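Local structure of protein induced by osmotic stress (Scheffersomyces stipitis, 5YWN) at residues P138-E144 and F299-K305; E171-W175 and K255-L259. The protein probably reduces ketones, haloketones among them, to alcohols with NADPH, as a member of the dihydroflavonol-4-reductase subfamily of NAD(P)-dependent reductases. The protein carries 1 engineered substitution. One frame throughout, in Å; residues are numbered along the deposited sequence.

Contact 1 (P138-E144 and F299-K305); sequences PDVVLSE and FKEWNDK
N303 OD1 is gripped by several groups, and a water ties it across to E144 OE1. K305 N (3.3 Å) and K305 NZ (2.8 Å) donate to N303 OD1 from opposite faces of its plane. The K305 N bond makes an Asx turn. E144 OE2 is hydrogen-bonded to T307 OG1. N303 N donates to L142 O over 2.7 Å. This bond is bent (140° at the hydrogen), although the donor lies almost in line with the L142 carbonyl. At the other end of the contact K300 N gives P138 O a straight bond of 3.0 Å. The L142 side chain lies alongside W302, both pointing the same way. L142 CG and CD1 sit over one face of the indole, with CD1 3.8 Å from the centroid of the six-membered ring, a CH-pi contact. The indole CG is anti to the carbonyl carbon (chi1 -67°), which turns the ring under L142. With an alanine at W302, L142 would probably lose the flat surface it rests on, and a gap would open beside V193 and R265. P138 CB makes a second CH-pi contact, over one face of the F299 ring and toward its rim. On the flank, V141 CG2 packs on K300 CB at 3.6 Å. A water bridges V140 O and K300 O. Backbone bonds, waters and CH-pi packing hold the segments, rather than paired charges: D139 OD1 stays 4.8 Å from K300 NZ.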
loop_
_atom_site.group_PDB
_atom_site.type_symbol
_atom_site.label_atom_id
_atom_site.label_comp_id
_atom_site.label_asym_id
_atom_site.label_seq_id
_atom_site.Cartn_x
_atom_site.Cartn_y
_atom_site.Cartn_z
ATOM N N PRO A 138 -5.503 19.602 -11.749
ATOM C CA PRO A 138 -5.082 20.710 -10.892
ATOM C C PRO A 138 -6.237 21.333 -10.166
ATOM O O PRO A 138 -6.037 22.007 -9.235
ATOM C CB PRO A 138 -4.455 21.712 -11.864
ATOM C CG PRO A 138 -4.983 21.354 -13.170
ATOM C CD PRO A 138 -5.243 19.887 -13.151
ATOM N N ASP A 139 -7.430 21.130 -10.653
ATOM C CA ASP A 139 -8.589 21.655 -10.010
ATOM C C ASP A 139 -9.256 20.761 -8.954
ATOM O O ASP A 139 -10.114 21.169 -8.281
ATOM C CB ASP A 139 -9.589 22.094 -11.049
ATOM C CG ASP A 139 -9.074 23.196 -11.942
ATOM O OD1 ASP A 139 -8.232 23.983 -11.577
ATOM O OD2 ASP A 139 -9.525 23.282 -13.045
ATOM N N VAL A 140 -8.828 19.539 -8.840
ATOM C CA VAL A 140 -9.380 18.620 -7.868
ATOM C C VAL A 140 -8.656 18.675 -6.531
ATOM O O VAL A 140 -7.493 18.599 -6.462
ATOM C CB VAL A 140 -9.424 17.190 -8.429
ATOM C CG1 VAL A 140 -9.639 16.130 -7.348
ATOM C CG2 VAL A 140 -10.442 17.086 -9.534
ATOM N N VAL A 141 -9.420 18.813 -5.486
ATOM C CA VAL A 141 -8.939 18.689 -4.164
ATOM C C VAL A 141 -9.536 17.453 -3.471
ATOM O O VAL A 141 -10.668 17.431 -3.136
ATOM C CB VAL A 141 -9.276 19.940 -3.344
ATOM C CG1 VAL A 141 -8.966 19.760 -1.879
ATOM C CG2 VAL A 141 -8.635 21.182 -3.924
ATOM N N LEU A 142 -8.733 16.438 -3.287
ATOM C CA LEU A 142 -9.129 15.328 -2.464
ATOM C C LEU A 142 -8.963 15.571 -0.977
ATOM O O LEU A 142 -8.090 16.283 -0.555
ATOM C CB LEU A 142 -8.399 14.056 -2.829
ATOM C CG LEU A 142 -8.450 13.560 -4.242
ATOM C CD1 LEU A 142 -7.780 12.224 -4.418
ATOM C CD2 LEU A 142 -9.821 13.595 -4.817
ATOM N N SER A 143 -9.824 14.895 -0.222
ATOM C CA SER A 143 -9.821 14.834 1.229
ATOM C C SER A 143 -10.178 13.456 1.759
ATOM O O SER A 143 -10.504 12.607 1.027
ATOM C CB SER A 143 -10.755 15.864 1.830
ATOM O OG SER A 143 -12.048 15.410 1.886
ATOM N N GLU A 144 -10.125 13.314 3.074
ATOM C CA GLU A 144 -10.518 12.112 3.732
ATOM C C GLU A 144 -12.006 11.790 3.521
ATOM O O GLU A 144 -12.403 10.729 3.739
ATOM C CB GLU A 144 -10.176 12.137 5.198
ATOM C CG GLU A 144 -8.696 12.266 5.539
ATOM C CD GLU A 144 -8.204 13.704 5.569
ATOM O OE1 GLU A 144 -8.984 14.561 5.257
ATOM O OE2 GLU A 144 -7.057 13.940 5.891
ATOM N N PHE A 299 -1.487 23.278 -9.240
ATOM C CA PHE A 299 -2.257 22.213 -8.652
ATOM C C PHE A 299 -2.721 22.572 -7.252
ATOM O O PHE A 299 -1.943 22.824 -6.400
ATOM C CB PHE A 299 -1.482 20.890 -8.618
ATOM C CG PHE A 299 -1.298 20.241 -9.941
ATOM C CD1 PHE A 299 -0.313 20.664 -10.805
ATOM C CD2 PHE A 299 -2.074 19.213 -10.314
ATOM C CE1 PHE A 299 -0.141 20.072 -12.023
ATOM C CE2 PHE A 299 -1.903 18.594 -11.515
ATOM C CZ PHE A 299 -0.936 19.023 -12.383
ATOM N N LYS A 300 -4.007 22.567 -7.042
ATOM C CA LYS A 300 -4.524 22.816 -5.727
ATOM C C LYS A 300 -4.034 21.739 -4.747
ATOM O O LYS A 300 -4.005 20.639 -5.086
ATOM C CB LYS A 300 -6.025 22.873 -5.758
ATOM C CG LYS A 300 -6.597 24.058 -6.451
ATOM C CD LYS A 300 -8.081 23.931 -6.621
ATOM C CE LYS A 300 -8.631 25.144 -7.323
ATOM N NZ LYS A 300 -10.091 25.077 -7.334
ATOM N N GLU A 301 -3.612 22.113 -3.572
ATOM C CA GLU A 301 -3.162 21.120 -2.629
ATOM C C GLU A 301 -4.317 20.285 -2.129
ATOM O O GLU A 301 -5.314 20.800 -1.760
ATOM C CB GLU A 301 -2.458 21.737 -1.427
ATOM C CG GLU A 301 -1.309 22.662 -1.727
ATOM C CD GLU A 301 -0.062 21.972 -2.260
ATOM O OE1 GLU A 301 0.146 20.793 -2.006
ATOM O OE2 GLU A 301 0.714 22.614 -2.918
ATOM N N TRP A 302 -4.139 19.000 -2.093
ATOM C CA TRP A 302 -5.123 18.142 -1.503
ATOM C C TRP A 302 -5.277 18.376 0.025
ATOM O O TRP A 302 -4.379 18.818 0.681
ATOM C CB TRP A 302 -4.828 16.707 -1.818
ATOM C CG TRP A 302 -4.957 16.292 -3.213
ATOM C CD1 TRP A 302 -5.430 17.018 -4.249
ATOM C CD2 TRP A 302 -4.619 15.033 -3.740
ATOM N NE1 TRP A 302 -5.407 16.291 -5.376
ATOM C CE2 TRP A 302 -4.894 15.058 -5.088
ATOM C CE3 TRP A 302 -4.096 13.881 -3.203
ATOM C CZ2 TRP A 302 -4.695 13.969 -5.885
ATOM C CZ3 TRP A 302 -3.872 12.829 -4.016
ATOM C CH2 TRP A 302 -4.162 12.874 -5.311
ATOM N N ASN A 303 -6.467 18.145 0.532
ATOM C CA ASN A 303 -6.760 18.321 1.922
ATOM C C ASN A 303 -6.544 17.091 2.807
ATOM O O ASN A 303 -7.454 16.369 3.126
ATOM C CB ASN A 303 -8.147 18.827 2.114
ATOM C CG ASN A 303 -8.487 19.063 3.561
ATOM O OD1 ASN A 303 -7.661 19.073 4.416
ATOM N ND2 ASN A 303 -9.705 19.261 3.801
ATOM N N ASP A 304 -5.320 16.932 3.219
ATOM C CA ASP A 304 -4.891 15.893 4.127
ATOM C C ASP A 304 -4.608 16.401 5.514
ATOM O O ASP A 304 -3.944 15.768 6.235
ATOM C CB ASP A 304 -3.694 15.127 3.588
ATOM C CG ASP A 304 -2.451 15.988 3.465
ATOM O OD1 ASP A 304 -2.518 17.197 3.589
ATOM O OD2 ASP A 304 -1.399 15.421 3.239
ATOM N N LYS A 305 -5.160 17.533 5.867
ATOM C CA LYS A 305 -4.855 18.196 7.122
ATOM C C LYS A 305 -5.172 17.350 8.326
ATOM O O LYS A 305 -4.384 17.240 9.197
ATOM C CB LYS A 305 -5.550 19.552 7.217
ATOM C CG LYS A 305 -4.979 20.574 6.251
ATOM C CD LYS A 305 -5.487 21.991 6.446
ATOM C CE LYS A 305 -6.994 22.103 6.616
ATOM N NZ LYS A 305 -7.810 21.708 5.467
HETATM O O HOH W 1 -4.690 19.208 -7.485
HETATM O O HOH W 2 -8.248 17.143 6.374
#

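Contact 2 (E171-W175 and K255-L259); sequences ERAAW and KGERL
W175 brings CH2 and CZ3 of its six-membered ring up to the turn at G256, with CH2 3.7 Å from G256 C. CZ2 of the same ring touches R258 CG at 3.8 Å, and the carbonyl oxygen of E257 meets the indole rim almost in its plane. G256 has a positive phi (72°), a backbone shape that favours glycine. The indole N-H points back along its own helix. W175 NE1 donates to E171 OE2 over 3.0 Å, in the ring plane. R258 grips the same carboxylate side-on. Its NE reaches OE2 of E171 at 2.6 Å, and its NH2 reaches OE1 of E171 at 3.2 Å. The carboxylate and guanidinium planes are 42° apart, so the salt bridge is twisted and NH2 meets OE1 from above the carboxylate plane. E171 CG is anti to the backbone N (chi1 -164°) and the chain runs on extended, which carries the acid across to the strand. OE2 takes two donors, R258 NE on the syn side and W175 NE1 on the anti lone pair, while OE1 is also bonded by S124 and N191. So many donors around a buried carboxylate would probably favour its charged form. R258 in turn has a cation-pi contact with W147, and its NH1 bonds to the backbone O of S146. The arrangement joins helix 159-181, which carries the NADP-binding residues Y163 and K167, to edge strand 258-261 of a Rossmann-type parallel sheet.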
loop_
_atom_site.group_PDB
_atom_site.type_symbol
_atom_site.label_atom_id
_atom_site.label_comp_id
_atom_site.label_asym_id
_atom_site.label_seq_id
_atom_site.Cartn_x
_atom_site.Cartn_y
_atom_site.Cartn_z
ATOM N N GLU A 171 -13.435 -1.129 0.569
ATOM C CA GLU A 171 -13.456 -0.158 1.642
ATOM C C GLU A 171 -14.860 0.203 2.137
ATOM O O GLU A 171 -15.087 0.226 3.291
ATOM C CB GLU A 171 -12.643 1.102 1.342
ATOM C CG GLU A 171 -12.331 1.937 2.585
ATOM C CD GLU A 171 -11.876 3.373 2.387
ATOM O OE1 GLU A 171 -11.315 3.723 1.389
ATOM O OE2 GLU A 171 -12.109 4.136 3.292
ATOM N N ARG A 172 -15.781 0.402 1.217
ATOM C CA ARG A 172 -17.164 0.620 1.542
ATOM C C ARG A 172 -17.726 -0.591 2.318
ATOM O O ARG A 172 -18.379 -0.436 3.258
ATOM C CB ARG A 172 -17.976 0.871 0.296
ATOM C CG ARG A 172 -17.877 2.245 -0.334
ATOM C CD ARG A 172 -18.786 2.311 -1.536
ATOM N NE ARG A 172 -18.631 3.444 -2.407
ATOM C CZ ARG A 172 -19.057 4.658 -2.150
ATOM N NH1 ARG A 172 -18.884 5.602 -3.020
ATOM N NH2 ARG A 172 -19.662 4.929 -1.049
ATOM N N ALA A 173 -17.386 -1.774 1.895
ATOM C CA ALA A 173 -17.802 -2.968 2.546
ATOM C C ALA A 173 -17.270 -3.055 3.977
ATOM O O ALA A 173 -17.966 -3.405 4.838
ATOM C CB ALA A 173 -17.408 -4.177 1.751
ATOM N N ALA A 174 -16.035 -2.660 4.176
ATOM C CA ALA A 174 -15.441 -2.641 5.494
ATOM C C ALA A 174 -16.190 -1.673 6.436
ATOM O O ALA A 174 -16.587 -2.054 7.474
ATOM C CB ALA A 174 -13.987 -2.286 5.406
ATOM N N TRP A 175 -16.449 -0.465 5.979
ATOM C CA TRP A 175 -17.225 0.486 6.734
ATOM C C TRP A 175 -18.652 -0.014 6.984
ATOM O O TRP A 175 -19.164 0.125 8.056
ATOM C CB TRP A 175 -17.199 1.871 6.120
ATOM C CG TRP A 175 -15.831 2.517 6.154
ATOM C CD1 TRP A 175 -15.099 2.866 5.109
ATOM C CD2 TRP A 175 -15.064 2.836 7.296
ATOM N NE1 TRP A 175 -13.938 3.395 5.488
ATOM C CE2 TRP A 175 -13.864 3.389 6.836
ATOM C CE3 TRP A 175 -15.258 2.703 8.658
ATOM C CZ2 TRP A 175 -12.884 3.824 7.675
ATOM C CZ3 TRP A 175 -14.282 3.125 9.497
ATOM C CH2 TRP A 175 -13.103 3.690 9.002
ATOM N N LYS A 255 -9.267 5.942 15.356
ATOM C CA LYS A 255 -10.406 5.083 15.303
ATOM C C LYS A 255 -11.500 5.685 14.438
ATOM O O LYS A 255 -11.890 6.771 14.615
ATOM C CB LYS A 255 -10.930 4.810 16.694
ATOM C CG LYS A 255 -10.068 3.931 17.582
ATOM C CD LYS A 255 -10.159 4.357 19.013
ATOM C CE LYS A 255 -11.115 3.548 19.813
ATOM N NZ LYS A 255 -11.469 4.113 21.147
ATOM N N GLY A 256 -11.957 4.901 13.504
ATOM C CA GLY A 256 -13.008 5.307 12.609
ATOM C C GLY A 256 -12.618 6.331 11.567
ATOM O O GLY A 256 -13.447 6.927 11.002
ATOM N N GLU A 257 -11.334 6.484 11.344
ATOM C CA GLU A 257 -10.797 7.398 10.366
ATOM C C GLU A 257 -10.282 6.751 9.083
ATOM O O GLU A 257 -9.815 5.672 9.091
ATOM C CB GLU A 257 -9.693 8.287 10.966
ATOM C CG GLU A 257 -9.940 8.868 12.327
ATOM C CD GLU A 257 -10.602 10.213 12.303
ATOM O OE1 GLU A 257 -10.974 10.650 11.252
ATOM O OE2 GLU A 257 -10.768 10.821 13.348
ATOM N N ARG A 258 -10.374 7.511 8.000
ATOM C CA ARG A 258 -9.666 7.300 6.783
ATOM C C ARG A 258 -8.479 8.249 6.707
ATOM O O ARG A 258 -8.582 9.422 6.962
ATOM C CB ARG A 258 -10.514 7.502 5.564
ATOM C CG ARG A 258 -11.813 6.777 5.468
ATOM C CD ARG A 258 -12.601 7.331 4.331
ATOM N NE ARG A 258 -12.360 6.716 3.071
ATOM C CZ ARG A 258 -12.599 7.301 1.912
ATOM N NH1 ARG A 258 -13.021 8.521 1.872
ATOM N NH2 ARG A 258 -12.410 6.661 0.816
ATOM N N LEU A 259 -7.344 7.688 6.367
ATOM C CA LEU A 259 -6.138 8.444 6.283
ATOM C C LEU A 259 -5.608 8.555 4.869
ATOM O O LEU A 259 -5.273 7.598 4.275
ATOM C CB LEU A 259 -5.107 7.813 7.167
ATOM C CG LEU A 259 -5.476 7.662 8.599
ATOM C CD1 LEU A 259 -4.407 6.924 9.352
ATOM C CD2 LEU A 259 -5.771 9.011 9.143
#

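Overall arrangement
The centres of the two contacts lie about 19 Å apart. In chain order the segments run 138-144, 171-175, 255-259, 299-305, so contact 1 brackets contact 2. Contact 1 joins two loops at the surface, the second leading into helix 305-311. Contact 2 lies further in, where helix 159-181 packs by strand 258-261, one of the two outermost strands of the seven-stranded parallel sheet. They meet directly: R258 NH1 probably donates to E144 O, 3.0 Å away. The arginine held by the helix acid thus also holds the end of 138-144. The shared R258 joins the surface loop pair to the helix and edge strand of the Rossmann-type sheet. The side chains of W302 and E171 are about 11 Å and about 9 Å from the bound NADP.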